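Local coordinates for DSBA-like thioredoxin domain-containing protein (Nitrosomonas europaea, PDB 2IN3) that probably acts as a thiol-disulfide oxidoreductase of the DsbA family, perhaps a FrnE-like disulfide isomerase, at residues Glu6-Cys18 against Glu34-Gly46. Residues are numbered along the deposited sequence; the frame is centred on the assembly and turned at random. Where two conformers were deposited one is given.
Sequences EKPVLWYIADPMC and EYSAFLTVKIMPG
Trp11 CG stands beside its backbone N (chi1 -68°), and selenomethionine Met44, its CG anti to N, bends at its last torsion (chi3 -79°); together these set the Met44 methyl on the indole. Met44 CE lies 3.6 Å from the centroid of the Trp11 six-membered ring, almost on the ring normal, a CH-pi contact, with SE farther above the same face in a Met-aromatic contact. Val9 CG1 covers the opposite face nearer the rim, so the indole is sandwiched. Lys42 runs alongside Trp11, CB 3.7 Å from Trp11 CZ3 and CE near CH2, while Ile43 O meets the ring edge in plane. On the other side of the sheet, Leu10 CD2 lies against Val41 CG2 (4.1 Å), and Ile43 CG1 reaches the edge of the Tyr12 ring. Parallel pairing joins strands 9-14 and 40-45: Thr40 N donates to Pro8 O and Lys42 N to Leu10 O, while their carbonyls accept from Leu10 N and Tyr12 N, the straightest bond being Tyr12 N to Lys42 O (2.7 Å). Lys7, kinked at chi3, reaches over the turn after helix 19-35, where NZ gives a 2.6 Å hydrogen bond to Ser36 O; a water links Lys7 O to Thr40 OG1. At the far end Asp15 OD1 accepts from Met17 N in an Asx turn, leading to Cys18 at the N-cap of helix 19-35, probably the first cysteine of a thioredoxin-type CxxC. The two strands and helix 19-35 form the beta-alpha-beta unit of the thioredoxin fold: that helix packs under Leu10 and Val41, helix 111-123 meets Ala14 and Ile43, and antiparallel strand 179-184 flanks strand 9-14, its Glu183 binding Trp11 NE1.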
loop_
_atom_site.group_PDB
_atom_site.type_symbol
_atom_site.label_atom_id
_atom_site.label_comp_id
_atom_site.label_asym_id
_atom_site.label_seq_id
_atom_site.Cartn_x
_atom_site.Cartn_y
_atom_site.Cartn_z
ATOM N N GLU A 6 -21.395 6.060 -13.218
ATOM C CA GLU A 6 -20.050 6.258 -12.577
ATOM C C GLU A 6 -20.008 5.808 -11.115
ATOM O O GLU A 6 -20.649 6.404 -10.239
ATOM C CB GLU A 6 -19.608 7.722 -12.693
ATOM C CG GLU A 6 -18.173 7.995 -12.218
ATOM C CD GLU A 6 -17.096 7.465 -13.175
ATOM O OE1 GLU A 6 -17.440 6.995 -14.286
ATOM O OE2 GLU A 6 -15.895 7.527 -12.812
ATOM N N LYS A 7 -19.239 4.756 -10.854
ATOM C CA LYS A 7 -19.116 4.224 -9.517
ATOM C C LYS A 7 -18.284 5.137 -8.636
ATOM O O LYS A 7 -17.324 5.741 -9.108
ATOM C CB LYS A 7 -18.467 2.840 -9.544
ATOM C CG LYS A 7 -19.420 1.744 -9.930
ATOM C CD LYS A 7 -18.826 0.398 -9.625
ATOM C CE LYS A 7 -17.605 0.182 -10.433
ATOM N NZ LYS A 7 -17.281 -1.257 -10.432
ATOM N N PRO A 8 -18.640 5.212 -7.339
ATOM C CA PRO A 8 -17.788 5.864 -6.373
ATOM C C PRO A 8 -16.451 5.140 -6.323
ATOM O O PRO A 8 -16.381 3.945 -6.659
ATOM C CB PRO A 8 -18.535 5.660 -5.055
ATOM C CG PRO A 8 -19.956 5.515 -5.453
ATOM C CD PRO A 8 -19.881 4.711 -6.718
ATOM N N VAL A 9 -15.411 5.852 -5.903
ATOM C CA VAL A 9 -14.078 5.281 -5.826
ATOM C C VAL A 9 -13.776 5.096 -4.359
ATOM O O VAL A 9 -14.040 5.986 -3.538
ATOM C CB VAL A 9 -12.989 6.205 -6.482
ATOM C CG1 VAL A 9 -11.579 5.666 -6.209
ATOM C CG2 VAL A 9 -13.218 6.366 -7.982
ATOM N N LEU A 10 -13.247 3.928 -4.037
ATOM C CA LEU A 10 -12.795 3.631 -2.688
ATOM C C LEU A 10 -11.272 3.634 -2.786
ATOM O O LEU A 10 -10.655 2.738 -3.417
ATOM C CB LEU A 10 -13.335 2.270 -2.201
ATOM C CG LEU A 10 -12.832 1.831 -0.799
ATOM C CD1 LEU A 10 -13.305 2.775 0.307
ATOM C CD2 LEU A 10 -13.227 0.376 -0.460
ATOM N N TRP A 11 -10.687 4.691 -2.237
ATOM C CA TRP A 11 -9.229 4.829 -2.174
ATOM C C TRP A 11 -8.622 4.061 -0.998
ATOM O O TRP A 11 -8.952 4.326 0.169
ATOM C CB TRP A 11 -8.830 6.310 -2.070
ATOM C CG TRP A 11 -9.117 7.114 -3.287
ATOM C CD1 TRP A 11 -10.129 8.020 -3.460
ATOM C CD2 TRP A 11 -8.382 7.092 -4.519
ATOM N NE1 TRP A 11 -10.065 8.574 -4.729
ATOM C CE2 TRP A 11 -8.998 8.024 -5.393
ATOM C CE3 TRP A 11 -7.260 6.371 -4.969
ATOM C CZ2 TRP A 11 -8.537 8.251 -6.706
ATOM C CZ3 TRP A 11 -6.790 6.614 -6.274
ATOM C CH2 TRP A 11 -7.435 7.538 -7.117
ATOM N N TYR A 12 -7.713 3.156 -1.313
ATOM C CA TYR A 12 -6.907 2.488 -0.308
ATOM C C TYR A 12 -5.589 3.250 -0.165
ATOM O O TYR A 12 -4.776 3.269 -1.088
ATOM C CB TYR A 12 -6.659 1.020 -0.715
ATOM C CG TYR A 12 -5.810 0.232 0.259
ATOM C CD1 TYR A 12 -6.043 0.289 1.637
ATOM C CD2 TYR A 12 -4.790 -0.571 -0.209
ATOM C CE1 TYR A 12 -5.265 -0.487 2.535
ATOM C CE2 TYR A 12 -3.979 -1.350 0.673
ATOM C CZ TYR A 12 -4.228 -1.280 2.032
ATOM O OH TYR A 12 -3.455 -2.036 2.881
ATOM N N ILE A 13 -5.420 3.921 0.977
ATOM C CA ILE A 13 -4.289 4.804 1.176
ATOM C C ILE A 13 -3.322 4.043 2.057
ATOM O O ILE A 13 -3.581 3.810 3.257
ATOM C CB ILE A 13 -4.698 6.162 1.825
ATOM C CG1 ILE A 13 -5.744 6.881 0.942
ATOM C CG2 ILE A 13 -3.482 7.036 2.013
ATOM C CD1 ILE A 13 -6.391 8.116 1.566
ATOM N N ALA A 14 -2.212 3.658 1.449
ATOM C CA ALA A 14 -1.318 2.652 2.043
ATOM C C ALA A 14 0.069 2.739 1.467
ATOM O O ALA A 14 0.269 3.306 0.389
ATOM C CB ALA A 14 -1.878 1.265 1.873
ATOM N N ASP A 15 1.018 2.191 2.204
ATOM C CA ASP A 15 2.404 2.122 1.795
ATOM C C ASP A 15 2.835 0.665 1.962
ATOM O O ASP A 15 2.574 0.074 3.015
ATOM C CB ASP A 15 3.231 3.002 2.740
ATOM C CG ASP A 15 4.671 3.131 2.299
ATOM O OD1 ASP A 15 5.384 2.102 2.262
ATOM O OD2 ASP A 15 5.092 4.272 1.966
ATOM N N PRO A 16 3.491 0.079 0.937
ATOM C CA PRO A 16 3.991 -1.308 0.982
ATOM C C PRO A 16 4.922 -1.591 2.184
ATOM O O PRO A 16 5.042 -2.747 2.594
ATOM C CB PRO A 16 4.850 -1.415 -0.289
ATOM C CG PRO A 16 4.399 -0.349 -1.168
ATOM C CD PRO A 16 3.859 0.754 -0.322
HETATM N N MSE A 17 5.598 -0.564 2.707
HETATM C CA MSE A 17 6.464 -0.741 3.898
HETATM C C MSE A 17 5.849 -0.286 5.214
HETATM O O MSE A 17 6.565 0.023 6.160
HETATM C CB MSE A 17 7.838 -0.074 3.699
HETATM C CG MSE A 17 8.586 -0.688 2.518
HETATM SE SE MSE A 17 10.053 0.401 1.879
HETATM C CE MSE A 17 11.433 -0.066 3.185
ATOM N N CYS A 18 4.524 -0.301 5.261
ATOM C CA CYS A 18 3.747 -0.113 6.462
ATOM C C CYS A 18 3.212 -1.487 6.932
ATOM O O CYS A 18 2.536 -2.177 6.172
ATOM C CB CYS A 18 2.606 0.849 6.149
ATOM S SG CYS A 18 1.300 0.883 7.408
ATOM N N GLU A 34 -15.698 -8.410 -2.665
ATOM C CA GLU A 34 -17.119 -8.311 -2.350
ATOM C C GLU A 34 -17.801 -7.067 -2.935
ATOM O O GLU A 34 -18.963 -7.133 -3.383
ATOM C CB GLU A 34 -17.312 -8.350 -0.837
ATOM C CG GLU A 34 -18.582 -9.053 -0.441
ATOM C CD GLU A 34 -18.906 -8.924 1.040
ATOM O OE1 GLU A 34 -20.100 -8.959 1.349
ATOM O OE2 GLU A 34 -17.982 -8.814 1.879
ATOM N N TYR A 35 -17.081 -5.946 -2.953
ATOM C CA TYR A 35 -17.680 -4.661 -3.301
ATOM C C TYR A 35 -17.384 -4.104 -4.697
ATOM O O TYR A 35 -17.857 -3.012 -5.025
ATOM C CB TYR A 35 -17.305 -3.613 -2.253
ATOM C CG TYR A 35 -17.913 -3.859 -0.884
ATOM C CD1 TYR A 35 -19.085 -3.207 -0.490
ATOM C CD2 TYR A 35 -17.315 -4.753 0.003
ATOM C CE1 TYR A 35 -19.666 -3.451 0.774
ATOM C CE2 TYR A 35 -17.866 -5.004 1.249
ATOM C CZ TYR A 35 -19.021 -4.339 1.641
ATOM O OH TYR A 35 -19.523 -4.582 2.894
ATOM N N SER A 36 -16.635 -4.838 -5.519
ATOM C CA SER A 36 -16.135 -4.265 -6.785
ATOM C C SER A 36 -17.196 -4.015 -7.862
ATOM O O SER A 36 -16.915 -3.366 -8.878
ATOM C CB SER A 36 -14.947 -5.063 -7.332
ATOM O OG SER A 36 -13.784 -4.772 -6.572
ATOM N N ALA A 37 -18.409 -4.522 -7.652
ATOM C CA ALA A 37 -19.524 -4.183 -8.518
ATOM C C ALA A 37 -20.103 -2.811 -8.167
ATOM O O ALA A 37 -20.801 -2.217 -8.980
ATOM C CB ALA A 37 -20.623 -5.263 -8.479
ATOM N N PHE A 38 -19.759 -2.289 -6.993
ATOM C CA PHE A 38 -20.406 -1.100 -6.433
ATOM C C PHE A 38 -19.438 0.052 -6.151
ATOM O O PHE A 38 -19.854 1.212 -6.093
ATOM C CB PHE A 38 -21.121 -1.490 -5.138
ATOM C CG PHE A 38 -21.985 -2.711 -5.294
ATOM C CD1 PHE A 38 -23.136 -2.660 -6.081
ATOM C CD2 PHE A 38 -21.634 -3.916 -4.673
ATOM C CE1 PHE A 38 -23.940 -3.782 -6.249
ATOM C CE2 PHE A 38 -22.429 -5.052 -4.843
ATOM C CZ PHE A 38 -23.587 -4.975 -5.625
ATOM N N LEU A 39 -18.163 -0.282 -5.971
ATOM C CA LEU A 39 -17.113 0.697 -5.697
ATOM C C LEU A 39 -15.898 0.376 -6.565
ATOM O O LEU A 39 -15.562 -0.793 -6.744
ATOM C CB LEU A 39 -16.714 0.635 -4.211
ATOM C CG LEU A 39 -17.751 1.083 -3.178
ATOM C CD1 LEU A 39 -17.332 0.705 -1.754
ATOM C CD2 LEU A 39 -18.007 2.604 -3.300
ATOM N N THR A 40 -15.243 1.387 -7.134
ATOM C CA THR A 40 -13.977 1.109 -7.827
ATOM C C THR A 40 -12.859 1.279 -6.823
ATOM O O THR A 40 -12.668 2.381 -6.304
ATOM C CB THR A 40 -13.735 2.029 -9.021
ATOM O OG1 THR A 40 -14.877 1.977 -9.888
ATOM C CG2 THR A 40 -12.486 1.571 -9.799
ATOM N N VAL A 41 -12.144 0.195 -6.539
ATOM C CA VAL A 41 -11.174 0.191 -5.428
ATOM C C VAL A 41 -9.799 0.464 -6.019
ATOM O O VAL A 41 -9.366 -0.238 -6.939
ATOM C CB VAL A 41 -11.167 -1.120 -4.576
ATOM C CG1 VAL A 41 -10.277 -0.914 -3.354
ATOM C CG2 VAL A 41 -12.592 -1.486 -4.077
ATOM N N LYS A 42 -9.149 1.534 -5.549
ATOM C CA LYS A 42 -7.882 1.986 -6.153
ATOM C C LYS A 42 -6.854 2.275 -5.058
ATOM O O LYS A 42 -7.234 2.511 -3.942
ATOM C CB LYS A 42 -8.112 3.238 -6.987
ATOM C CG LYS A 42 -9.022 3.061 -8.210
ATOM C CD LYS A 42 -9.289 4.370 -8.957
ATOM C CE LYS A 42 -8.079 4.879 -9.682
ATOM N NZ LYS A 42 -8.444 6.006 -10.624
ATOM N N ILE A 43 -5.557 2.250 -5.378
ATOM C CA ILE A 43 -4.536 2.520 -4.342
ATOM C C ILE A 43 -4.002 3.929 -4.567
ATOM O O ILE A 43 -3.727 4.317 -5.714
ATOM C CB ILE A 43 -3.344 1.510 -4.377
ATOM C CG1 ILE A 43 -3.829 0.095 -4.093
ATOM C CG2 ILE A 43 -2.254 1.869 -3.290
ATOM C CD1 ILE A 43 -2.705 -0.947 -4.067
HETATM N N MSE A 44 -3.881 4.683 -3.474
HETATM C CA MSE A 44 -3.168 5.954 -3.441
HETATM C C MSE A 44 -1.993 5.770 -2.461
HETATM O O MSE A 44 -2.158 5.869 -1.230
HETATM C CB MSE A 44 -4.097 7.103 -3.009
HETATM C CG MSE A 44 -3.546 8.483 -3.374
HETATM SE SE MSE A 44 -4.693 9.950 -2.755
HETATM C CE MSE A 44 -6.037 9.858 -4.169
ATOM N N PRO A 45 -0.806 5.439 -2.992
ATOM C CA PRO A 45 0.349 5.237 -2.108
ATOM C C PRO A 45 0.643 6.485 -1.233
ATOM O O PRO A 45 0.726 7.604 -1.749
ATOM C CB PRO A 45 1.507 4.965 -3.106
ATOM C CG PRO A 45 0.791 4.349 -4.302
ATOM C CD PRO A 45 -0.446 5.205 -4.410
ATOM N N GLY A 46 0.777 6.277 0.081
ATOM C CA GLY A 46 1.053 7.368 1.039
ATOM C C GLY A 46 1.124 6.793 2.456
ATOM O O GLY A 46 0.962 5.559 2.655
HETATM O O HOH W 1 -15.426 4.335 -10.795
#